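Local coordinates for protein PLP-Dependent L-Arginine Hydroxylase MppP (Streptomyces wadayamensis, PDB 6C92) that probably hydroxylates L-arginine with the help of pyridoxal 5'-phosphate, on a scaffold of the aminotransferase type, at residues L23-G28 with H329-L334; T12-L17 with A333-Q338; R99-S104 with I239-E244. All coordinates share one frame; numbering follows the deposited sequence.

Contact 1 (L23-G28 with H329-L334). With EQJ ((E)-N~2~-({3-hydroxy-2-methyl-5-[(phosphonooxy)methyl]pyridin-4-yl}methylidene)-L-arginine), chain E.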
# COMPACT_ATOMS: atom_id res chain seq x y z
N LEU A 23 13.56 -23.40 -2.24
CA LEU A 23 12.42 -24.31 -2.26
C LEU A 23 11.24 -23.74 -1.48
O LEU A 23 10.64 -24.38 -0.62
CB LEU A 23 12.84 -25.68 -1.74
CG LEU A 23 13.88 -26.38 -2.62
CD1 LEU A 23 14.17 -27.78 -2.08
CD2 LEU A 23 13.45 -26.48 -4.08
N ASN A 24 10.92 -22.50 -1.80
CA ASN A 24 9.72 -21.82 -1.33
C ASN A 24 8.54 -22.30 -2.17
O ASN A 24 8.44 -21.97 -3.35
CB ASN A 24 9.94 -20.31 -1.42
CG ASN A 24 8.66 -19.51 -1.22
OD1 ASN A 24 7.62 -20.08 -0.91
ND2 ASN A 24 8.73 -18.19 -1.42
N ILE A 25 7.65 -23.10 -1.57
CA ILE A 25 6.35 -23.39 -2.18
C ILE A 25 5.27 -22.97 -1.18
O ILE A 25 4.22 -23.62 -1.07
CB ILE A 25 6.20 -24.86 -2.58
CG1 ILE A 25 6.56 -25.76 -1.40
CG2 ILE A 25 7.08 -25.18 -3.81
CD1 ILE A 25 6.08 -27.19 -1.53
N ALA A 26 5.52 -21.88 -0.45
CA ALA A 26 4.63 -21.38 0.58
C ALA A 26 3.69 -20.30 0.05
O ALA A 26 2.52 -20.58 -0.23
CB ALA A 26 5.44 -20.85 1.76
N ASP A 27 4.17 -19.06 -0.10
CA ASP A 27 3.27 -17.98 -0.48
C ASP A 27 2.77 -18.16 -1.91
O ASP A 27 3.41 -18.78 -2.76
CB ASP A 27 3.95 -16.62 -0.32
CG ASP A 27 5.08 -16.41 -1.30
OD1 ASP A 27 4.78 -16.16 -2.49
OD2 ASP A 27 6.25 -16.47 -0.87
N GLY A 28 1.58 -17.62 -2.16
CA GLY A 28 0.89 -17.84 -3.40
C GLY A 28 1.28 -16.90 -4.51
O GLY A 28 0.75 -17.02 -5.62
N HIS A 329 14.47 -30.42 5.49
CA HIS A 329 14.98 -30.59 4.14
C HIS A 329 14.91 -29.30 3.33
O HIS A 329 15.00 -29.35 2.09
CB HIS A 329 14.23 -31.71 3.44
CG HIS A 329 14.13 -32.97 4.25
ND1 HIS A 329 15.25 -33.65 4.70
CD2 HIS A 329 13.06 -33.65 4.71
CE1 HIS A 329 14.86 -34.70 5.40
NE2 HIS A 329 13.54 -34.72 5.42
N HIS A 330 14.75 -28.15 3.99
CA HIS A 330 14.83 -26.83 3.37
C HIS A 330 13.69 -26.56 2.40
O HIS A 330 13.82 -25.70 1.52
CB HIS A 330 16.18 -26.63 2.67
CG HIS A 330 17.35 -26.85 3.57
ND1 HIS A 330 18.03 -28.05 3.63
CD2 HIS A 330 17.96 -26.03 4.46
CE1 HIS A 330 19.01 -27.95 4.51
NE2 HIS A 330 18.99 -26.74 5.03
N VAL A 331 12.57 -27.25 2.56
CA VAL A 331 11.37 -27.03 1.76
C VAL A 331 10.32 -26.34 2.63
O VAL A 331 10.03 -26.80 3.75
CB VAL A 331 10.84 -28.37 1.19
CG1 VAL A 331 9.56 -28.16 0.40
CG2 VAL A 331 11.89 -29.01 0.30
N PHE A 332 9.73 -25.26 2.12
CA PHE A 332 8.78 -24.45 2.88
C PHE A 332 7.42 -24.46 2.20
O PHE A 332 7.24 -23.82 1.15
CB PHE A 332 9.29 -23.03 3.06
CG PHE A 332 10.57 -22.96 3.83
CD1 PHE A 332 11.79 -23.10 3.19
CD2 PHE A 332 10.56 -22.79 5.21
CE1 PHE A 332 12.97 -23.06 3.89
CE2 PHE A 332 11.74 -22.75 5.92
CZ PHE A 332 12.95 -22.89 5.26
N ALA A 333 6.47 -25.19 2.78
CA ALA A 333 5.07 -25.14 2.41
C ALA A 333 4.29 -24.36 3.49
O ALA A 333 4.87 -23.50 4.17
CB ALA A 333 4.56 -26.56 2.20
N LEU A 334 3.01 -24.67 3.65
CA LEU A 334 2.17 -23.94 4.60
C LEU A 334 1.26 -24.94 5.30
O LEU A 334 0.54 -25.70 4.62
CB LEU A 334 1.31 -22.86 3.94
CG LEU A 334 1.85 -21.46 3.66
CD1 LEU A 334 0.70 -20.63 3.06
CD2 LEU A 334 2.40 -20.79 4.91
C01 EQJ E . -7.87 -14.24 -1.44
C02 EQJ E . -6.74 -13.25 -1.20
C04 EQJ E . -6.12 -11.01 -0.94
C05 EQJ E . -4.80 -11.37 -0.75
C06 EQJ E . -3.72 -10.27 -0.48
C12 EQJ E . -4.43 -12.75 -0.75
C13 EQJ E . -2.95 -13.13 -0.56
C15 EQJ E . -1.13 -14.82 -0.85
C16 EQJ E . -0.14 -13.86 -0.13
C17 EQJ E . -0.37 -13.48 1.35
C18 EQJ E . 0.66 -12.38 1.72
C20 EQJ E . -0.33 -10.64 3.36
C23 EQJ E . -1.09 -16.26 -0.31
C26 EQJ E . -5.42 -13.69 -1.00
N03 EQJ E . -7.05 -11.96 -1.16
N14 EQJ E . -2.52 -14.33 -0.90
N19 EQJ E . 0.44 -11.88 3.09
N21 EQJ E . -0.88 -9.97 2.23
N22 EQJ E . -0.53 -10.19 4.58
O07 EQJ E . -2.76 -10.31 -1.51
O09 EQJ E . -0.43 -9.98 -0.47
O10 EQJ E . -0.96 -9.01 -2.75
O11 EQJ E . -1.95 -8.09 -0.66
O24 EQJ E . -2.10 -16.96 -0.35
O25 EQJ E . -0.03 -16.76 0.15
O27 EQJ E . -5.12 -15.03 -1.03
P08 EQJ E . -1.44 -9.33 -1.33
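N24 is bridged to F332 in a single parallel beta bridge, made by the backbone atoms of its neighbours L23 and I25. It joins two irregular stretches, an N-terminal one and one that leads into the edge strand of the small four-stranded antiparallel sheet. The F332 N-H meets L23 O at 3.0 Å in an almost straight bond (173°). F332 O then takes the I25 N-H at 2.8 Å, through a more bent angle.

On one flank of this bridge the side chains interlock. V331 stands between L23 and I25, its CG2 branch packing against L23 CD1 at 3.5 Å. I25 CD1 settles into the shallow notch between V331 CG1 and A333 CB, 4.1 Å from each. I25 gets there with CG1 tucked between its own backbone N and carbonyl carbon (chi1 51°), which also lays CG1 against F332 O. S365, on helix 359-374, touches both L23 and I25 on this flank.

Further along, the small A26 CB rests beside A333 O at 3.6 Å and fits against the branch point of L334. The A26 N-H turns from the nearby F332 O and closes an Asx turn onto N24 OD1, 2.8 Å away. The amide of N24 is held at its other end too, because ND2 donates to D27 OD2, which lies in the amide plane but is met from above the carboxylate plane. Since R31 forms a salt bridge with D27 OD1, both ends of that carboxylate are engaged.

Two residues beyond A26 the chain meets the external aldimine of arginine, where G28 N donates to the carboxylate oxygen O25 of EQJ at 2.9 Å.

Contact 2 (T12-L17 with A333-Q338). With EQJ ((E)-N~2~-({3-hydroxy-2-methyl-5-[(phosphonooxy)methyl]pyridin-4-yl}methylidene)-L-arginine), chain E.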
# COMPACT_ATOMS: atom_id res chain seq x y z
N THR A 12 1.04 -15.24 7.02
CA THR A 12 2.11 -14.41 6.47
C THR A 12 3.41 -14.63 7.24
O THR A 12 4.50 -14.68 6.64
CB THR A 12 1.70 -12.94 6.48
OG1 THR A 12 0.48 -12.79 5.73
CG2 THR A 12 2.80 -12.05 5.84
N GLN A 13 3.33 -14.84 8.56
CA GLN A 13 4.56 -15.05 9.32
C GLN A 13 5.19 -16.40 8.99
O GLN A 13 6.43 -16.50 8.98
CB GLN A 13 4.29 -14.91 10.82
CG GLN A 13 4.05 -13.44 11.20
CD GLN A 13 3.84 -13.20 12.66
OE1 GLN A 13 4.10 -14.07 13.49
NE2 GLN A 13 3.35 -12.01 13.01
N TRP A 14 4.39 -17.43 8.68
CA TRP A 14 4.97 -18.65 8.12
C TRP A 14 5.63 -18.37 6.77
O TRP A 14 6.66 -18.96 6.44
CB TRP A 14 3.90 -19.73 7.93
CG TRP A 14 3.31 -20.31 9.17
CD1 TRP A 14 2.15 -19.92 9.78
CD2 TRP A 14 3.82 -21.40 9.94
NE1 TRP A 14 1.92 -20.70 10.90
CE2 TRP A 14 2.93 -21.62 11.01
CE3 TRP A 14 4.95 -22.22 9.82
CZ2 TRP A 14 3.14 -22.61 11.96
CZ3 TRP A 14 5.15 -23.21 10.77
CH2 TRP A 14 4.25 -23.40 11.83
N GLU A 15 5.03 -17.47 5.98
CA GLU A 15 5.55 -17.19 4.64
C GLU A 15 6.88 -16.43 4.69
O GLU A 15 7.72 -16.61 3.80
CB GLU A 15 4.51 -16.43 3.82
CG GLU A 15 3.28 -17.31 3.44
CD GLU A 15 2.19 -16.57 2.68
OE1 GLU A 15 2.28 -15.33 2.52
OE2 GLU A 15 1.22 -17.23 2.23
N TYR A 16 7.10 -15.61 5.73
CA TYR A 16 8.39 -14.93 5.86
C TYR A 16 9.55 -15.91 5.95
O TYR A 16 10.65 -15.59 5.49
CB TYR A 16 8.44 -14.04 7.11
CG TYR A 16 7.55 -12.83 7.08
CD1 TYR A 16 7.38 -12.08 5.91
CD2 TYR A 16 6.88 -12.42 8.22
CE1 TYR A 16 6.56 -10.96 5.90
CE2 TYR A 16 6.07 -11.30 8.22
CZ TYR A 16 5.91 -10.58 7.04
OH TYR A 16 5.10 -9.48 7.02
N LEU A 17 9.34 -17.07 6.57
CA LEU A 17 10.44 -18.03 6.72
C LEU A 17 10.93 -18.57 5.38
O LEU A 17 12.09 -19.01 5.29
CB LEU A 17 10.02 -19.19 7.62
CG LEU A 17 9.41 -18.84 8.97
CD1 LEU A 17 8.87 -20.10 9.64
CD2 LEU A 17 10.43 -18.15 9.87
N ALA A 333 6.47 -25.19 2.78
CA ALA A 333 5.07 -25.14 2.41
C ALA A 333 4.29 -24.36 3.49
O ALA A 333 4.87 -23.50 4.17
CB ALA A 333 4.56 -26.56 2.20
N LEU A 334 3.01 -24.67 3.65
CA LEU A 334 2.17 -23.94 4.60
C LEU A 334 1.26 -24.94 5.30
O LEU A 334 0.54 -25.70 4.62
CB LEU A 334 1.31 -22.86 3.94
CG LEU A 334 1.85 -21.46 3.66
CD1 LEU A 334 0.70 -20.63 3.06
CD2 LEU A 334 2.40 -20.79 4.91
N PRO A 335 1.24 -24.96 6.63
CA PRO A 335 0.19 -25.71 7.32
C PRO A 335 -1.13 -24.98 7.16
O PRO A 335 -1.18 -23.75 7.09
CB PRO A 335 0.66 -25.74 8.78
CG PRO A 335 1.55 -24.57 8.92
CD PRO A 335 2.10 -24.22 7.56
N CYS A 336 -2.21 -25.76 7.07
CA CYS A 336 -3.51 -25.24 6.70
C CYS A 336 -4.35 -24.76 7.89
O CYS A 336 -5.40 -24.15 7.68
CB CYS A 336 -4.27 -26.31 5.92
SG CYS A 336 -3.96 -26.26 4.11
N ARG A 337 -3.90 -25.00 9.13
CA ARG A 337 -4.70 -24.63 10.30
C ARG A 337 -5.25 -23.21 10.18
O ARG A 337 -6.44 -22.98 10.44
CB ARG A 337 -3.86 -24.74 11.57
CG ARG A 337 -3.76 -26.13 12.10
CD ARG A 337 -2.82 -26.18 13.29
NE ARG A 337 -3.38 -25.50 14.45
CZ ARG A 337 -4.28 -26.03 15.27
NH1 ARG A 337 -4.75 -27.24 15.05
NH2 ARG A 337 -4.72 -25.33 16.32
N GLN A 338 -4.41 -22.26 9.83
CA GLN A 338 -4.80 -20.87 9.99
C GLN A 338 -5.76 -20.38 8.91
O GLN A 338 -6.37 -19.32 9.09
CB GLN A 338 -3.54 -20.01 10.09
CG GLN A 338 -3.00 -19.97 11.56
CD GLN A 338 -1.55 -19.51 11.69
OE1 GLN A 338 -0.70 -19.87 10.88
NE2 GLN A 338 -1.27 -18.71 12.72
C01 EQJ E . -7.87 -14.24 -1.44
C02 EQJ E . -6.74 -13.25 -1.20
C04 EQJ E . -6.12 -11.01 -0.94
C05 EQJ E . -4.80 -11.37 -0.75
C06 EQJ E . -3.72 -10.27 -0.48
C12 EQJ E . -4.43 -12.75 -0.75
C13 EQJ E . -2.95 -13.13 -0.56
C15 EQJ E . -1.13 -14.82 -0.85
C16 EQJ E . -0.14 -13.86 -0.13
C17 EQJ E . -0.37 -13.48 1.35
C18 EQJ E . 0.66 -12.38 1.72
C20 EQJ E . -0.33 -10.64 3.36
C23 EQJ E . -1.09 -16.26 -0.31
C26 EQJ E . -5.42 -13.69 -1.00
N03 EQJ E . -7.05 -11.96 -1.16
N14 EQJ E . -2.52 -14.33 -0.90
N19 EQJ E . 0.44 -11.88 3.09
N21 EQJ E . -0.88 -9.97 2.23
N22 EQJ E . -0.53 -10.19 4.58
O07 EQJ E . -2.76 -10.31 -1.51
O09 EQJ E . -0.43 -9.98 -0.47
O10 EQJ E . -0.96 -9.01 -2.75
O11 EQJ E . -1.95 -8.09 -0.66
O24 EQJ E . -2.10 -16.96 -0.35
O25 EQJ E . -0.03 -16.76 0.15
O27 EQJ E . -5.12 -15.03 -1.03
P08 EQJ E . -1.44 -9.33 -1.33
O HOH W 1 6.98 -21.61 5.31
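W14 lays its indole against P335 and its CB against L334, joining the N-terminal helix 11-16 to the edge strand 334-335. The tight part is a CH-pi contact: P335 CG sits over the six-membered ring of W14, 3.8 Å from its centroid and only 9° off the normal. W323 meets the indole edge-to-face. Closer to the helix, the two methyls of L334 divide the work: CD2 presses on W14 CB at 3.5 Å, while CD1 lies beside E15 OE2, also at 3.5 Å.

The polar side is less well matched. Q338 OE1 lies near the indole plane at its edge, 2.7 Å from W14 NE1, but the hydrogen bond is weak, bent to 122°, and the amide stands almost perpendicular to the ring. On the backbone side the segments do not meet directly, and a water donates to both W14 O and A333 O.

The helix also meets the ligand. E15, extended beyond CG, brings OE2 to 2.5 Å from the carboxylate oxygen O25 of EQJ. At the guanidinium end, T12 OG1 accepts from EQJ N19 at 2.8 Å. A second, weaker bond comes to the same hydroxyl from N22. One short helix thus offers groups to both polar ends of the arginine moiety, consistent with a part in substrate recognition.

Contact 3 (R99-S104 with I239-E244)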
# COMPACT_ATOMS: atom_id res chain seq x y z
N ARG A 99 -11.81 -1.02 7.60
CA ARG A 99 -11.96 0.22 8.34
C ARG A 99 -13.27 0.89 8.00
O ARG A 99 -13.91 1.50 8.87
CB ARG A 99 -10.81 1.17 8.05
CG ARG A 99 -9.68 0.92 8.99
CD ARG A 99 -9.42 2.11 9.90
NE ARG A 99 -8.45 2.93 9.21
CZ ARG A 99 -8.64 4.15 8.78
NH1 ARG A 99 -9.76 4.82 9.00
NH2 ARG A 99 -7.62 4.72 8.14
N SER A 100 -13.67 0.82 6.73
CA SER A 100 -14.89 1.49 6.31
C SER A 100 -16.11 0.79 6.88
O SER A 100 -17.11 1.46 7.17
CB SER A 100 -15.00 1.51 4.79
OG SER A 100 -13.99 2.30 4.18
N LEU A 101 -16.06 -0.53 7.04
CA LEU A 101 -17.14 -1.27 7.68
C LEU A 101 -17.28 -0.95 9.16
O LEU A 101 -18.39 -0.98 9.71
CB LEU A 101 -16.88 -2.77 7.56
CG LEU A 101 -17.58 -3.78 6.68
CD1 LEU A 101 -18.62 -3.26 5.76
CD2 LEU A 101 -16.53 -4.62 6.00
N SER A 102 -16.17 -0.68 9.84
CA SER A 102 -16.18 -0.76 11.29
C SER A 102 -17.08 0.26 11.98
O SER A 102 -17.54 -0.03 13.09
CB SER A 102 -14.75 -0.64 11.84
OG SER A 102 -14.29 0.66 11.66
N ALA A 103 -17.42 1.41 11.38
CA ALA A 103 -18.30 2.34 12.10
C ALA A 103 -19.73 1.83 12.19
O ALA A 103 -20.41 2.06 13.21
CB ALA A 103 -18.32 3.72 11.44
N SER A 104 -20.21 1.16 11.14
CA SER A 104 -21.63 0.83 11.04
C SER A 104 -21.93 -0.65 11.15
O SER A 104 -23.11 -1.02 11.25
CB SER A 104 -22.19 1.33 9.70
OG SER A 104 -21.63 0.62 8.61
N ILE A 239 -23.06 2.32 -1.84
CA ILE A 239 -22.40 1.48 -0.84
C ILE A 239 -22.63 2.01 0.59
O ILE A 239 -22.79 1.23 1.54
CB ILE A 239 -20.90 1.32 -1.20
CG1 ILE A 239 -20.16 0.41 -0.21
CG2 ILE A 239 -20.16 2.67 -1.27
CD1 ILE A 239 -20.78 -1.02 -0.08
N GLY A 240 -22.64 3.32 0.77
CA GLY A 240 -22.94 3.86 2.09
C GLY A 240 -21.85 3.71 3.11
O GLY A 240 -22.12 3.84 4.31
N LEU A 241 -20.62 3.42 2.69
CA LEU A 241 -19.45 3.24 3.52
C LEU A 241 -18.39 4.24 3.07
O LEU A 241 -18.36 4.60 1.89
CB LEU A 241 -18.84 1.84 3.40
CG LEU A 241 -19.76 0.64 3.63
CD1 LEU A 241 -19.01 -0.65 3.36
CD2 LEU A 241 -20.24 0.68 5.04
N PRO A 242 -17.51 4.67 3.97
CA PRO A 242 -16.50 5.68 3.61
C PRO A 242 -15.30 5.13 2.85
O PRO A 242 -14.15 5.52 3.11
CB PRO A 242 -16.09 6.23 4.99
CG PRO A 242 -16.20 5.06 5.90
CD PRO A 242 -17.45 4.32 5.40
N VAL A 243 -15.54 4.28 1.85
CA VAL A 243 -14.41 3.65 1.15
C VAL A 243 -13.60 4.70 0.37
O VAL A 243 -12.37 4.66 0.36
CB VAL A 243 -14.85 2.51 0.22
CG1 VAL A 243 -15.29 1.28 1.04
CG2 VAL A 243 -15.92 2.93 -0.73
N GLU A 244 -14.28 5.66 -0.28
CA GLU A 244 -13.56 6.70 -1.03
C GLU A 244 -12.75 7.60 -0.11
O GLU A 244 -11.60 7.95 -0.42
CB GLU A 244 -14.55 7.55 -1.86
CG GLU A 244 -15.12 6.82 -3.00
CD GLU A 244 -16.14 7.62 -3.79
OE1 GLU A 244 -17.30 7.72 -3.34
OE2 GLU A 244 -15.79 8.13 -4.86
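This is a van der Waals contact at the periphery of the large PLP-binding domain, where the last turn of helix 90-102 packs on the loop that leads from strand 231-235 of the seven-stranded mixed sheet into helix 243-250. S100 is its centre. The small side chain lets P242 and V243 come close, so that S100 CA and P242 CA are 5.2 Å apart. P242 CD lies 3.4 Å from S100 O. V243 CG1 is 3.5 Å from S100 OG.

The loop takes its shape from an inverse gamma turn centred on P242, which also occupies the N-cap position of helix 243-250. Its bond, V243 N to L241 O, is weak. The turn sets L241, P242 and V243 against S100 in succession. The hydroxyl of S100 lies near V243 N but is not bonded to it; its partner is I96 O, one turn back in its own helix.

L241 fills the rest of the interface with a forked end. Its CD2 comes beside S100 O and reaches S104 OG at 3.8 Å. The side chain of L101 starts out away from the loop, yet torsions far from staggered (chi1 -108°, chi2 4°) bend it back. V243 in turn packs on F235 of strand 231-235, which ties the contact to the sheet, and R99 forms a salt bridge with E95 of the other subunit. The two leucines meet methyl to methyl, L101 CD1 to L241 CD1, at 3.6 Å.

From the N terminus, helix 11-16 enters contact 2 first and residues 23-28 follow into contact 1; both find their partners more than 300 residues later, on the single run 329-338. The loop closed by contact 1 lies just within that of contact 2, the two ending on the same run and sharing A333 and L334. They touch through D27 and E15, and both reach EQJ. They tie the N-terminal extension to the small antiparallel sheet beside the active site. Contact 3 is nested inside both loops, a shorter closure from helix 90-102 to the start of helix 243-250 within the large domain. It stands apart, with nearest atoms about 23 Å from contact 1 and about 17 Å from contact 2.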